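Long-range contact in AxyAgu115A (Amphibacillus xylanus NBRC 15112, PDB 6NPS), which probably hydrolyses glycosidic bonds as a family GH115 alpha-glucuronidase, releasing glucuronic acid side groups from arabinoglucuronoxylan: residues Phe702-Ile716 against Ala728-Ile742. The protein carries 3 engineered substitutions. Numbering follows the deposited sequence.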
loop_
_atom_site.group_PDB
_atom_site.type_symbol
_atom_site.label_atom_id
_atom_site.label_comp_id
_atom_site.label_asym_id
_atom_site.label_seq_id
_atom_site.Cartn_x
_atom_site.Cartn_y
_atom_site.Cartn_z
ATOM N N PHE A 702 21.157 13.602 10.763
ATOM C CA PHE A 702 20.261 12.470 10.950
ATOM C C PHE A 702 19.216 12.858 11.981
ATOM O O PHE A 702 19.367 13.858 12.691
ATOM C CB PHE A 702 21.041 11.203 11.352
ATOM C CG PHE A 702 21.755 11.277 12.672
ATOM C CD1 PHE A 702 23.077 11.759 12.755
ATOM C CD2 PHE A 702 21.131 10.830 13.835
ATOM C CE1 PHE A 702 23.754 11.778 13.986
ATOM C CE2 PHE A 702 21.786 10.841 15.057
ATOM C CZ PHE A 702 23.114 11.319 15.151
ATOM N N THR A 703 18.141 12.060 12.074
ATOM C CA THR A 703 17.039 12.389 12.956
ATOM C C THR A 703 16.806 11.238 13.916
ATOM O O THR A 703 17.030 10.068 13.579
ATOM C CB THR A 703 15.780 12.714 12.114
ATOM O OG1 THR A 703 16.097 13.823 11.266
ATOM C CG2 THR A 703 14.568 13.104 12.980
ATOM N N ILE A 704 16.382 11.586 15.127
ATOM C CA ILE A 704 15.929 10.636 16.141
ATOM C C ILE A 704 14.459 10.944 16.437
ATOM O O ILE A 704 14.120 12.099 16.724
ATOM C CB ILE A 704 16.778 10.738 17.425
ATOM C CG1 ILE A 704 18.271 10.613 17.110
ATOM C CG2 ILE A 704 16.363 9.675 18.474
ATOM C CD1 ILE A 704 19.154 11.095 18.251
ATOM N N SER A 705 13.591 9.909 16.375
ATOM C CA SER A 705 12.146 10.080 16.414
ATOM C C SER A 705 11.497 9.127 17.394
ATOM O O SER A 705 11.855 7.943 17.464
ATOM C CB SER A 705 11.494 9.827 15.044
ATOM O OG SER A 705 12.055 10.682 14.087
ATOM N N SER A 706 10.472 9.640 18.072
ATOM C CA SER A 706 9.640 8.860 18.988
ATOM C C SER A 706 8.679 7.920 18.251
ATOM O O SER A 706 8.009 8.312 17.286
ATOM C CB SER A 706 8.786 9.791 19.858
ATOM O OG SER A 706 9.587 10.619 20.674
ATOM N N VAL A 707 8.556 6.706 18.774
ATOM C CA VAL A 707 7.486 5.792 18.391
ATOM C C VAL A 707 6.544 5.524 19.532
ATOM O O VAL A 707 5.512 4.895 19.315
ATOM C CB VAL A 707 8.034 4.452 17.859
ATOM C CG1 VAL A 707 8.869 4.689 16.617
ATOM C CG2 VAL A 707 8.842 3.766 18.931
ATOM N N SER A 708 6.882 5.939 20.747
ATOM C CA SER A 708 6.032 5.764 21.918
ATOM C C SER A 708 5.733 7.125 22.548
ATOM O O SER A 708 6.326 8.146 22.184
ATOM C CB SER A 708 6.716 4.867 22.946
ATOM O OG SER A 708 7.668 5.695 23.611
ATOM N N GLU A 709 4.839 7.132 23.534
ATOM C CA GLU A 709 4.573 8.331 24.315
ATOM C C GLU A 709 5.353 8.352 25.629
ATOM O O GLU A 709 5.012 9.119 26.530
ATOM C CB GLU A 709 3.074 8.475 24.568
ATOM C CG GLU A 709 2.432 9.410 23.555
ATOM C CD GLU A 709 0.914 9.353 23.545
ATOM O OE1 GLU A 709 0.310 9.925 22.604
ATOM O OE2 GLU A 709 0.333 8.741 24.472
ATOM N N LYS A 710 6.417 7.557 25.735
ATOM C CA LYS A 710 7.254 7.467 26.926
ATOM C C LYS A 710 8.501 8.324 26.760
ATOM O O LYS A 710 8.936 8.624 25.644
ATOM C CB LYS A 710 7.657 6.020 27.193
ATOM C CG LYS A 710 6.708 5.302 28.114
ATOM C CD LYS A 710 5.864 4.308 27.389
ATOM C CE LYS A 710 5.075 3.450 28.372
ATOM N NZ LYS A 710 3.985 2.701 27.704
ATOM N N LYS A 711 9.093 8.720 27.880
ATOM C CA LYS A 711 10.336 9.469 27.748
ATOM C C LYS A 711 11.449 8.498 27.360
ATOM O O LYS A 711 11.547 7.385 27.894
ATOM C CB LYS A 711 10.662 10.261 29.025
ATOM C CG LYS A 711 10.473 9.537 30.328
ATOM C CD LYS A 711 11.714 8.720 30.701
ATOM C CE LYS A 711 11.527 7.920 31.992
ATOM N NZ LYS A 711 12.351 6.673 31.995
ATOM N N ALA A 712 12.229 8.881 26.363
ATOM C CA ALA A 712 13.282 8.028 25.822
ATOM C C ALA A 712 14.544 8.866 25.690
ATOM O O ALA A 712 14.545 9.833 24.931
ATOM C CB ALA A 712 12.876 7.484 24.449
ATOM N N GLU A 713 15.594 8.511 26.421
ATOM C CA GLU A 713 16.861 9.240 26.357
ATOM C C GLU A 713 17.792 8.643 25.312
ATOM O O GLU A 713 17.855 7.424 25.141
ATOM C CB GLU A 713 17.574 9.214 27.718
ATOM C CG GLU A 713 16.815 9.877 28.845
ATOM C CD GLU A 713 17.659 10.019 30.115
ATOM O OE1 GLU A 713 18.847 10.404 30.006
ATOM O OE2 GLU A 713 17.132 9.740 31.219
ATOM N N TYR A 714 18.526 9.501 24.613
ATOM C CA TYR A 714 19.556 9.039 23.700
ATOM C C TYR A 714 20.914 9.600 24.134
ATOM O O TYR A 714 20.983 10.629 24.816
ATOM C CB TYR A 714 19.222 9.455 22.230
ATOM C CG TYR A 714 18.935 10.925 22.025
ATOM C CD1 TYR A 714 19.965 11.821 21.763
ATOM C CD2 TYR A 714 17.633 11.423 22.106
ATOM C CE1 TYR A 714 19.715 13.180 21.571
ATOM C CE2 TYR A 714 17.369 12.773 21.912
ATOM C CZ TYR A 714 18.418 13.644 21.653
ATOM O OH TYR A 714 18.172 14.979 21.476
ATOM N N HIS A 715 21.994 8.924 23.732
ATOM C CA HIS A 715 23.364 9.384 23.986
ATOM C C HIS A 715 24.191 9.192 22.719
ATOM O O HIS A 715 24.229 8.095 22.142
ATOM C CB HIS A 715 23.996 8.629 25.177
ATOM C CG HIS A 715 23.049 8.428 26.329
ATOM N ND1 HIS A 715 22.711 9.441 27.207
ATOM C CD2 HIS A 715 22.333 7.341 26.717
ATOM C CE1 HIS A 715 21.845 8.982 28.096
ATOM N NE2 HIS A 715 21.597 7.710 27.820
ATOM N N ILE A 716 24.840 10.254 22.268
ATOM C CA ILE A 716 25.569 10.269 21.008
ATOM C C ILE A 716 27.060 10.478 21.270
ATOM O O ILE A 716 27.445 11.399 21.997
ATOM C CB ILE A 716 25.008 11.375 20.096
ATOM C CG1 ILE A 716 23.540 11.073 19.792
ATOM C CG2 ILE A 716 25.810 11.483 18.814
ATOM C CD1 ILE A 716 22.696 12.318 19.526
ATOM N N ALA A 728 25.162 15.705 22.486
ATOM C CA ALA A 728 25.681 14.507 23.133
ATOM C C ALA A 728 24.605 13.722 23.863
ATOM O O ALA A 728 24.681 12.498 23.914
ATOM C CB ALA A 728 26.786 14.864 24.143
ATOM N N ASN A 729 23.619 14.401 24.436
ATOM C CA ASN A 729 22.584 13.750 25.223
ATOM C C ASN A 729 21.275 14.480 24.986
ATOM O O ASN A 729 21.259 15.681 24.691
ATOM C CB ASN A 729 22.904 13.740 26.730
ATOM C CG ASN A 729 24.175 12.985 27.055
ATOM O OD1 ASN A 729 24.252 11.764 26.869
ATOM N ND2 ASN A 729 25.183 13.701 27.568
ATOM N N GLY A 730 20.179 13.745 25.115
ATOM C CA GLY A 730 18.871 14.352 24.965
ATOM C C GLY A 730 17.799 13.380 25.403
ATOM O O GLY A 730 18.063 12.217 25.716
ATOM N N VAL A 731 16.579 13.877 25.436
ATOM C CA VAL A 731 15.445 13.040 25.781
ATOM C C VAL A 731 14.279 13.475 24.899
ATOM O O VAL A 731 14.115 14.660 24.597
ATOM C CB VAL A 731 15.123 13.100 27.289
ATOM C CG1 VAL A 731 14.964 14.526 27.745
ATOM C CG2 VAL A 731 13.878 12.285 27.613
ATOM N N LEU A 732 13.538 12.503 24.404
ATOM C CA LEU A 732 12.298 12.747 23.695
ATOM C C LEU A 732 11.168 12.135 24.508
ATOM O O LEU A 732 11.383 11.213 25.295
ATOM C CB LEU A 732 12.361 12.168 22.285
ATOM C CG LEU A 732 13.461 12.698 21.354
ATOM C CD1 LEU A 732 13.558 11.792 20.156
ATOM C CD2 LEU A 732 13.129 14.094 20.868
ATOM N N ASP A 733 9.952 12.652 24.344
ATOM C CA ASP A 733 8.862 12.156 25.174
ATOM C C ASP A 733 7.630 11.699 24.412
ATOM O O ASP A 733 6.690 11.218 25.046
ATOM C CB ASP A 733 8.432 13.214 26.190
ATOM C CG ASP A 733 8.194 14.546 25.543
ATOM O OD1 ASP A 733 7.362 14.614 24.617
ATOM O OD2 ASP A 733 8.853 15.526 25.941
ATOM N N GLY A 734 7.583 11.839 23.097
ATOM C CA GLY A 734 6.367 11.412 22.433
ATOM C C GLY A 734 5.166 12.323 22.616
ATOM O O GLY A 734 4.148 12.119 21.939
ATOM N N LYS A 735 5.253 13.341 23.477
ATOM C CA LYS A 735 4.154 14.291 23.633
ATOM C C LYS A 735 4.567 15.700 23.222
ATOM O O LYS A 735 4.050 16.200 22.223
ATOM C CB LYS A 735 3.589 14.226 25.052
ATOM C CG LYS A 735 3.098 12.820 25.399
ATOM C CD LYS A 735 2.040 12.834 26.500
ATOM C CE LYS A 735 0.907 11.824 26.242
ATOM N NZ LYS A 735 -0.118 12.264 25.234
ATOM N N ASN A 736 5.500 16.355 23.921
ATOM C CA ASN A 736 5.886 17.686 23.460
ATOM C C ASN A 736 7.046 17.619 22.452
ATOM O O ASN A 736 7.032 18.322 21.433
ATOM C CB ASN A 736 6.208 18.636 24.625
ATOM C CG ASN A 736 7.020 17.973 25.723
ATOM O OD1 ASN A 736 8.257 17.971 25.656
ATOM N ND2 ASN A 736 6.350 17.345 26.693
ATOM N N LYS A 737 8.059 16.794 22.709
ATOM C CA LYS A 737 9.181 16.655 21.781
ATOM C C LYS A 737 9.146 15.266 21.155
ATOM O O LYS A 737 9.385 14.258 21.831
ATOM C CB LYS A 737 10.522 16.912 22.469
ATOM C CG LYS A 737 11.633 17.209 21.448
ATOM C CD LYS A 737 12.298 18.572 21.659
ATOM C CE LYS A 737 13.553 18.723 20.800
ATOM N NZ LYS A 737 13.310 18.688 19.310
ATOM N N LEU A 738 8.865 15.229 19.861
ATOM C CA LEU A 738 8.670 13.997 19.110
ATOM C C LEU A 738 9.900 13.569 18.321
ATOM O O LEU A 738 10.063 12.375 18.046
ATOM C CB LEU A 738 7.508 14.155 18.123
ATOM C CG LEU A 738 6.182 14.707 18.648
ATOM C CD1 LEU A 738 5.015 14.485 17.617
ATOM C CD2 LEU A 738 5.887 14.020 19.950
ATOM N N SER A 739 10.744 14.515 17.906
ATOM C CA SER A 739 11.928 14.169 17.141
ATOM C C SER A 739 12.996 15.212 17.405
ATOM O O SER A 739 12.721 16.284 17.944
ATOM C CB SER A 739 11.632 14.049 15.627
ATOM O OG SER A 739 11.116 15.236 15.073
ATOM N N GLU A 740 14.229 14.863 17.052
ATOM C CA GLU A 740 15.364 15.772 17.143
ATOM C C GLU A 740 16.264 15.549 15.931
ATOM O O GLU A 740 16.541 14.405 15.558
ATOM C CB GLU A 740 16.122 15.532 18.448
ATOM C CG GLU A 740 17.400 16.351 18.606
ATOM C CD GLU A 740 17.143 17.785 19.049
ATOM O OE1 GLU A 740 15.963 18.157 19.192
ATOM O OE2 GLU A 740 18.125 18.538 19.255
ATOM N N THR A 741 16.693 16.628 15.285
ATOM C CA THR A 741 17.627 16.535 14.170
ATOM C C THR A 741 19.043 16.790 14.674
ATOM O O THR A 741 19.298 17.812 15.317
ATOM C CB THR A 741 17.250 17.535 13.084
ATOM O OG1 THR A 741 15.986 17.167 12.519
ATOM C CG2 THR A 741 18.325 17.580 11.992
ATOM N N ILE A 742 19.953 15.852 14.427
ATOM C CA ILE A 742 21.331 15.973 14.894
ATOM C C ILE A 742 22.177 16.372 13.696
ATOM O O ILE A 742 22.149 15.695 12.656
ATOM C CB ILE A 742 21.842 14.660 15.522
ATOM C CG1 ILE A 742 20.834 14.085 16.553
ATOM C CG2 ILE A 742 23.288 14.847 16.108
ATOM C CD1 ILE A 742 20.524 14.968 17.745
HETATM O O HOH W 1 7.920 10.835 16.045
HETATM O O HOH W 2 19.923 12.264 28.049
HETATM O O HOH W 3 16.092 16.228 22.325
#
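With CG set between backbone N and carbonyl carbon (chi1 53°), the Y714 ring lies over G730, whose CA makes a CH-pi contact 3.8 Å from the ring centroid; I704 CD1 covers the opposite face. F702 takes the same kind of rotamer (chi1 64°), laying one ring face over I742 CB. Across the gap to the other sheet, Y714 OH meets E740 CG at 3.3 Å and shares a 2.6 Å hydrogen bond with a water, while L732 CG sits at the ring edge. G730, without a side chain, lets the ring lie directly on its backbone. A leucine in place of Y714 would probably leave G730 without its ring cover and the water without its phenol partner. I742 CD1 packs on I716 CD1, and L732 CD1 on I704 CG2, joining two layers. On the face that carries E713 and V731, H715 ND1 donates to N729 OD1 (2.8 Å); N729 OD1 lies in the imidazole plane, while ND1 is tilted out of the amide plane, the two planes 70° apart. At the turns, D733 OD1 accepts from K735 N, an Asx turn, and also from K737 N, and E709 OE1 forms a long 3.5 Å salt bridge with K735 NZ. Backbone ladders pair 702-706 with 739-742 and 712-716 with 729-732, both antiparallel. Each segment thus crosses from one sheet to the other, and the aliphatic and aromatic residues between them form part of the core of a two-sheet beta sandwich.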